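Local structure of dihydropteroate synthase (Mycobacterium smegmatis, 6OMZ) at residues His105-Val108 with Ala109-Ala112; Ala153-Pro156 with His157-Pro160; Asp272-Ala275 with Ser276-Leu280. The protein probably catalyses the condensation of 4-aminobenzoate with 6-hydroxymethyl-7,8-dihydropterin diphosphate to give 7,8-dihydropteroate, a precursor of folates. The protein carries 1 engineered substitution. All coordinates share one frame; numbering follows the deposited sequence. Where two conformers were deposited one is given.

How the interactions relate
The three interactions are local contacts in a dihydropteroate synthase with a parallel eight-stranded sheet, the TIM-barrel fold of the pterin-binding family. They come in series along the chain. Interaction 1 opens helix 106-114, which lies between strands 98-102 and 119-122. Interaction 2 is a turn at the surface, in the loop between strand 143-146 and helix 165-182. Interaction 3 opens helix 273-287, which follows strand 267-270. Centre to centre, interactions 1 and 2 are about 25 Å apart, 1 and 3 about 30 Å, and 2 and 3 about 33 Å. Interaction 3 lies across the chain's centre from both others. None touches another; they are separate features at the outside of the fold.

Interaction 1. Residues His105-Val108 with Ala109-Ala112; sequences HADV and ARAA
Two first torsions bring Asp-107 and Arg-110 together on the first turn of helix 106-114, the helix of a beta-alpha-beta unit with strands 98-102 and 119-122. Asp-107 has CG anti to its carbonyl carbon (chi1 -72°). Arg-110 has CG anti to the backbone N (chi1 -167°), and its chain then bends at chi3. The two side chains therefore run side by side. In this conformer of Arg-110 they form an i to i+3 salt bridge, with Asp-107 OD1 3.0 Å from Arg-110 NH2. Arg-110 was modelled in a second conformer too, so the bridge may not be permanent. The carboxylate and guanidinium planes are 54° apart, so the two groups do not meet as a flat pair. Both residues are exposed. His-105 is the N-cap residue. Its carbonyl O accepts from Ala-109 N at 2.9 Å, which starts the i to i+4 ladder. Ala-106 O takes Arg-110 N in the same way, and Asp-107 O takes Ala-111 N. The imidazole takes no part in the salt bridge; its ND1 is hydrogen-bonded to Glu-81 OE1. Val-108 and Ala-112 are buried and touch helix 78-93. Ala-109 and Arg-110 touch helix 132-139, so neighbouring helices pack on this turn from more than one direction. The small methyl groups keep close to the backbone: Ala-112 CB lies 3.5 Å from Val-108 O. That same oxygen accepts the hydrogen bond of Ala-112 N at 2.9 Å.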
loop_
_atom_site.group_PDB
_atom_site.type_symbol
_atom_site.label_atom_id
_atom_site.label_comp_id
_atom_site.label_asym_id
_atom_site.label_seq_id
_atom_site.Cartn_x
_atom_site.Cartn_y
_atom_site.Cartn_z
ATOM N N HIS A 105 -11.185 4.329 7.310
ATOM C CA HIS A 105 -12.474 4.802 7.796
ATOM C C HIS A 105 -13.579 4.304 6.876
ATOM O O HIS A 105 -13.532 4.541 5.665
ATOM C CB HIS A 105 -12.461 6.326 7.891
ATOM C CG HIS A 105 -11.351 6.846 8.751
ATOM N ND1 HIS A 105 -10.422 7.760 8.303
ATOM C CD2 HIS A 105 -11.008 6.556 10.029
ATOM C CE1 HIS A 105 -9.565 8.027 9.276
ATOM N NE2 HIS A 105 -9.896 7.307 10.332
ATOM N N ALA A 106 -14.557 3.604 7.459
ATOM C CA ALA A 106 -15.565 2.912 6.664
ATOM C C ALA A 106 -16.404 3.888 5.845
ATOM O O ALA A 106 -16.743 3.610 4.686
ATOM C CB ALA A 106 -16.453 2.067 7.576
ATOM N N ASP A 107 -16.754 5.036 6.428
ATOM C CA ASP A 107 -17.578 5.994 5.703
ATOM C C ASP A 107 -16.811 6.576 4.524
ATOM O O ASP A 107 -17.389 6.824 3.454
ATOM C CB ASP A 107 -18.059 7.109 6.645
ATOM C CG ASP A 107 -19.119 6.647 7.634
ATOM O OD1 ASP A 107 -19.598 5.493 7.548
ATOM O OD2 ASP A 107 -19.480 7.465 8.512
ATOM N N VAL A 108 -15.497 6.772 4.687
ATOM C CA VAL A 108 -14.669 7.247 3.586
ATOM C C VAL A 108 -14.570 6.192 2.487
ATOM O O VAL A 108 -14.701 6.508 1.297
ATOM C CB VAL A 108 -13.280 7.664 4.107
ATOM C CG1 VAL A 108 -12.372 8.031 2.954
ATOM C CG2 VAL A 108 -13.405 8.830 5.074
ATOM N N ALA A 109 -14.340 4.927 2.861
ATOM C CA ALA A 109 -14.323 3.841 1.885
ATOM C C ALA A 109 -15.620 3.807 1.089
ATOM O O ALA A 109 -15.608 3.683 -0.140
ATOM C CB ALA A 109 -14.102 2.498 2.590
ATOM N N ARG A 110 -16.756 3.912 1.782
ATOM C CA ARG A 110 -18.038 3.863 1.093
ATOM C C ARG A 110 -18.164 4.999 0.082
ATOM O O ARG A 110 -18.583 4.777 -1.059
ATOM C CB ARG A 110 -19.181 3.901 2.111
ATOM C CG ARG A 110 -20.526 3.542 1.517
ATOM C CD ARG A 110 -21.551 3.212 2.591
ATOM N NE ARG A 110 -21.740 4.314 3.525
ATOM C CZ ARG A 110 -21.626 4.207 4.845
ATOM N NH1 ARG A 110 -21.331 3.036 5.398
ATOM N NH2 ARG A 110 -21.821 5.271 5.615
ATOM N N ALA A 111 -17.788 6.220 0.475
ATOM C CA ALA A 111 -17.857 7.352 -0.450
ATOM C C ALA A 111 -16.911 7.169 -1.634
ATOM O O ALA A 111 -17.248 7.520 -2.771
ATOM C CB ALA A 111 -17.543 8.658 0.283
ATOM N N ALA A 112 -15.721 6.614 -1.388
ATOM C CA ALA A 112 -14.773 6.376 -2.471
ATOM C C ALA A 112 -15.298 5.331 -3.446
ATOM O O ALA A 112 -15.106 5.458 -4.662
ATOM C CB ALA A 112 -13.424 5.936 -1.898
#

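Interaction 2. Residues Ala153-Pro156 with His157-Pro160; sequences ADHP and HRVP
His-155 meets Arg-158 across a type I beta turn that runs from His-155 to Arg-158, in the loop after strand 143-146. The guanidinium stacks on the imidazole, with centres 3.8 Å apart and planes at 28°. The stack is offset: Arg-158 CZ sits over the rim of the ring, 3.4 Å from His-155 CD2. His-155 ND1 is hydrogen-bonded to Asp-152, which would limit rotation of the ring. In the backbone, His-155 O accepts from Arg-158 N at 3.1 Å. This bond closes the turn, and its donor stands above the carbonyl plane. Pro-156 is the second residue of the turn, and its ring restricts the backbone there. Pro-156 O accepts hydrogen bonds from Trp-148 NE1 and Ser-150 OG. Pro-156 CG lies 4.2 Å from His-157 ND1, and the two side chains cross at a slant. The ring of His-157 also meets Trp-148, and its NE2 is hydrogen-bonded to a citrate, probably from the crystallisation liquor. Arg-158 has CG anti to the backbone N (chi1 -178°) and bends at chi3. Its NH2 comes to 3.1 Å from His-155 CD2.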
loop_
_atom_site.group_PDB
_atom_site.type_symbol
_atom_site.label_atom_id
_atom_site.label_comp_id
_atom_site.label_asym_id
_atom_site.label_seq_id
_atom_site.Cartn_x
_atom_site.Cartn_y
_atom_site.Cartn_z
ATOM N N ALA A 153 -3.310 3.580 21.338
ATOM C CA ALA A 153 -3.597 4.692 20.439
ATOM C C ALA A 153 -2.776 5.933 20.770
ATOM O O ALA A 153 -2.607 6.797 19.901
ATOM C CB ALA A 153 -5.091 5.022 20.470
ATOM N N ASP A 154 -2.270 6.047 22.004
ATOM C CA ASP A 154 -1.361 7.134 22.344
ATOM C C ASP A 154 0.050 6.908 21.821
ATOM O O ASP A 154 0.817 7.871 21.747
ATOM C CB ASP A 154 -1.296 7.342 23.859
ATOM C CG ASP A 154 -2.498 8.091 24.403
ATOM O OD1 ASP A 154 -3.086 8.915 23.668
ATOM O OD2 ASP A 154 -2.848 7.850 25.578
ATOM N N HIS A 155 0.408 5.663 21.476
ATOM C CA HIS A 155 1.713 5.332 20.885
ATOM C C HIS A 155 1.526 4.372 19.717
ATOM O O HIS A 155 2.054 3.254 19.721
ATOM C CB HIS A 155 2.655 4.696 21.907
ATOM C CG HIS A 155 2.838 5.482 23.161
ATOM N ND1 HIS A 155 1.963 5.402 24.221
ATOM C CD2 HIS A 155 3.827 6.322 23.550
ATOM C CE1 HIS A 155 2.391 6.180 25.200
ATOM N NE2 HIS A 155 3.520 6.748 24.818
ATOM N N PRO A 156 0.803 4.785 18.672
ATOM C CA PRO A 156 0.410 3.818 17.636
ATOM C C PRO A 156 1.567 3.299 16.799
ATOM O O PRO A 156 1.389 2.288 16.105
ATOM C CB PRO A 156 -0.606 4.595 16.786
ATOM C CG PRO A 156 -0.304 6.024 17.014
ATOM C CD PRO A 156 0.316 6.150 18.386
ATOM N N HIS A 157 2.751 3.916 16.862
ATOM C CA HIS A 157 3.908 3.450 16.107
ATOM C C HIS A 157 4.945 2.742 16.965
ATOM O O HIS A 157 5.980 2.323 16.437
ATOM C CB HIS A 157 4.579 4.620 15.374
ATOM C CG HIS A 157 3.807 5.108 14.190
ATOM N ND1 HIS A 157 2.860 6.105 14.280
ATOM C CD2 HIS A 157 3.833 4.729 12.887
ATOM C CE1 HIS A 157 2.333 6.317 13.087
ATOM N NE2 HIS A 157 2.913 5.503 12.222
ATOM N N ARG A 158 4.714 2.616 18.267
ATOM C CA ARG A 158 5.692 1.967 19.127
ATOM C C ARG A 158 5.871 0.503 18.737
ATOM O O ARG A 158 4.900 -0.246 18.589
ATOM C CB ARG A 158 5.255 2.082 20.586
ATOM C CG ARG A 158 6.233 1.482 21.584
ATOM C CD ARG A 158 5.841 1.877 23.000
ATOM N NE ARG A 158 6.283 3.231 23.349
ATOM C CZ ARG A 158 5.969 3.845 24.486
ATOM N NH1 ARG A 158 5.198 3.239 25.377
ATOM N NH2 ARG A 158 6.420 5.066 24.735
ATOM N N VAL A 159 7.124 0.087 18.593
ATOM C CA VAL A 159 7.423 -1.288 18.196
ATOM C C VAL A 159 7.140 -2.243 19.353
ATOM O O VAL A 159 7.740 -2.106 20.431
ATOM C CB VAL A 159 8.880 -1.411 17.719
ATOM C CG1 VAL A 159 9.227 -2.874 17.443
ATOM C CG2 VAL A 159 9.095 -0.540 16.484
ATOM N N PRO A 160 6.246 -3.211 19.183
ATOM C CA PRO A 160 5.962 -4.168 20.256
ATOM C C PRO A 160 7.050 -5.233 20.340
ATOM O O PRO A 160 7.972 -5.289 19.532
ATOM C CB PRO A 160 4.621 -4.775 19.838
ATOM C CG PRO A 160 4.617 -4.680 18.344
ATOM C CD PRO A 160 5.437 -3.471 17.975
#

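Interaction 3. Residues Asp272-Ala275 with Ser276-Leu280; sequences DVQA and SVDAL
Val-273 and Val-277 touch along one side of helix 273-287. Their side chains lie side by side and point the same way, with Val-273 CG1 3.8 Å from Val-277 CG2. In Val-273, CG1 is anti to the backbone N (chi1 166°). This leaves CG1 as the branch that meets the next turn. One turn of backbone holds the pair in line, as Val-277 N donates to Val-273 O. Gln-274 and Asp-278 are the exposed pair. Gln-274 CG passes 3.9 Å from Asp-278 OD1 while its amide runs on in an extended chain. The contact between these two side chains is van der Waals. Asp-278 CG is anti to its carbonyl carbon (chi1 -72°), which turns the carboxylate back over the preceding turn. Asp-278 OD1 comes to 3.1 Å from Gln-274 O; both are acceptors, so this is no hydrogen bond. Gln-274 O takes Asp-278 N instead. Ala-279 N likewise bonds to Ala-275 O.

These turns follow directly from the capped start of the helix. Asp-272 is the N-cap residue. The N-H of Ala-275 reaches Asp-272 OD1 from above the carboxylate plane, at 3.0 Å from N to OD1. The carboxylate would also interact favourably with the positive end of the helix dipole. The bond from Ser-276 N to Asp-272 O is weak, at 3.4 Å. A water supplements it: it donates to Asp-272 O at 2.6 Å and is hydrogen-bonded to Ser-276 OG at 2.7 Å. Ser-276 OG is also hydrogen-bonded to Ser-257 OG of helix 250-262, so this hydroxyl links two helices.

Farther out, Ala-279 and Leu-280 pack on helix 250-262. Val-273 and Leu-280 both reach Val-24 of strand 23-29. Asp-272 directly follows His-271 of the pterin pocket. This is an Asp N-cap with a side-chain capping bond, opening the helix after strand 267-270 of the TIM barrel.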
loop_
_atom_site.group_PDB
_atom_site.type_symbol
_atom_site.label_atom_id
_atom_site.label_comp_id
_atom_site.label_asym_id
_atom_site.label_seq_id
_atom_site.Cartn_x
_atom_site.Cartn_y
_atom_site.Cartn_z
ATOM N N ASP A 272 7.323 5.762 -7.149
ATOM C CA ASP A 272 8.035 5.932 -8.421
ATOM C C ASP A 272 7.677 4.739 -9.290
ATOM O O ASP A 272 8.355 3.708 -9.288
ATOM C CB ASP A 272 9.541 6.042 -8.202
ATOM C CG ASP A 272 10.297 6.498 -9.451
ATOM O OD1 ASP A 272 9.788 6.323 -10.582
ATOM O OD2 ASP A 272 11.417 7.037 -9.291
ATOM N N VAL A 273 6.586 4.880 -10.036
ATOM C CA VAL A 273 6.128 3.785 -10.886
ATOM C C VAL A 273 7.139 3.505 -11.996
ATOM O O VAL A 273 7.472 2.348 -12.270
ATOM C CB VAL A 273 4.723 4.110 -11.426
ATOM C CG1 VAL A 273 4.340 3.175 -12.570
ATOM C CG2 VAL A 273 3.707 4.006 -10.274
ATOM N N GLN A 274 7.676 4.555 -12.616
ATOM C CA GLN A 274 8.621 4.359 -13.710
ATOM C C GLN A 274 9.813 3.508 -13.282
ATOM O O GLN A 274 10.249 2.620 -14.024
ATOM C CB GLN A 274 9.094 5.708 -14.239
ATOM C CG GLN A 274 10.102 5.549 -15.379
ATOM C CD GLN A 274 10.550 6.879 -15.958
ATOM O OE1 GLN A 274 11.601 7.411 -15.596
ATOM N NE2 GLN A 274 9.754 7.417 -16.865
ATOM N N ALA A 275 10.343 3.746 -12.085
ATOM C CA ALA A 275 11.523 2.994 -11.664
ATOM C C ALA A 275 11.197 1.521 -11.441
ATOM O O ALA A 275 11.970 0.643 -11.844
ATOM C CB ALA A 275 12.124 3.622 -10.407
ATOM N N SER A 276 10.057 1.220 -10.811
ATOM C CA SER A 276 9.712 -0.184 -10.608
ATOM C C SER A 276 9.309 -0.859 -11.913
ATOM O O SER A 276 9.594 -2.047 -12.100
ATOM C CB SER A 276 8.599 -0.314 -9.567
ATOM O OG SER A 276 9.136 -0.308 -8.248
ATOM N N VAL A 277 8.657 -0.128 -12.823
ATOM C CA VAL A 277 8.321 -0.708 -14.121
ATOM C C VAL A 277 9.592 -0.984 -14.923
ATOM O O VAL A 277 9.728 -2.047 -15.537
ATOM C CB VAL A 277 7.333 0.198 -14.882
ATOM C CG1 VAL A 277 7.153 -0.288 -16.326
ATOM C CG2 VAL A 277 5.986 0.205 -14.180
ATOM N N ASP A 278 10.555 -0.054 -14.893
ATOM C CA ASP A 278 11.863 -0.306 -15.506
ATOM C C ASP A 278 12.468 -1.598 -14.965
ATOM O O ASP A 278 12.999 -2.427 -15.713
ATOM C CB ASP A 278 12.838 0.846 -15.214
ATOM C CG ASP A 278 12.534 2.134 -15.959
ATOM O OD1 ASP A 278 11.585 2.213 -16.778
ATOM O OD2 ASP A 278 13.303 3.098 -15.714
ATOM N N ALA A 279 12.451 -1.749 -13.642
ATOM C CA ALA A 279 13.079 -2.900 -13.006
ATOM C C ALA A 279 12.378 -4.196 -13.388
ATOM O O ALA A 279 13.030 -5.217 -13.645
ATOM C CB ALA A 279 13.073 -2.704 -11.491
ATOM N N LEU A 280 11.047 -4.169 -13.453
ATOM C CA LEU A 280 10.310 -5.365 -13.820
ATOM C C LEU A 280 10.470 -5.688 -15.301
ATOM O O LEU A 280 10.387 -6.859 -15.683
ATOM C CB LEU A 280 8.839 -5.202 -13.450
ATOM C CG LEU A 280 8.597 -5.180 -11.938
ATOM C CD1 LEU A 280 7.205 -4.668 -11.644
ATOM C CD2 LEU A 280 8.802 -6.582 -11.317
HETATM O O HOH W 1 9.463 2.234 -7.452
#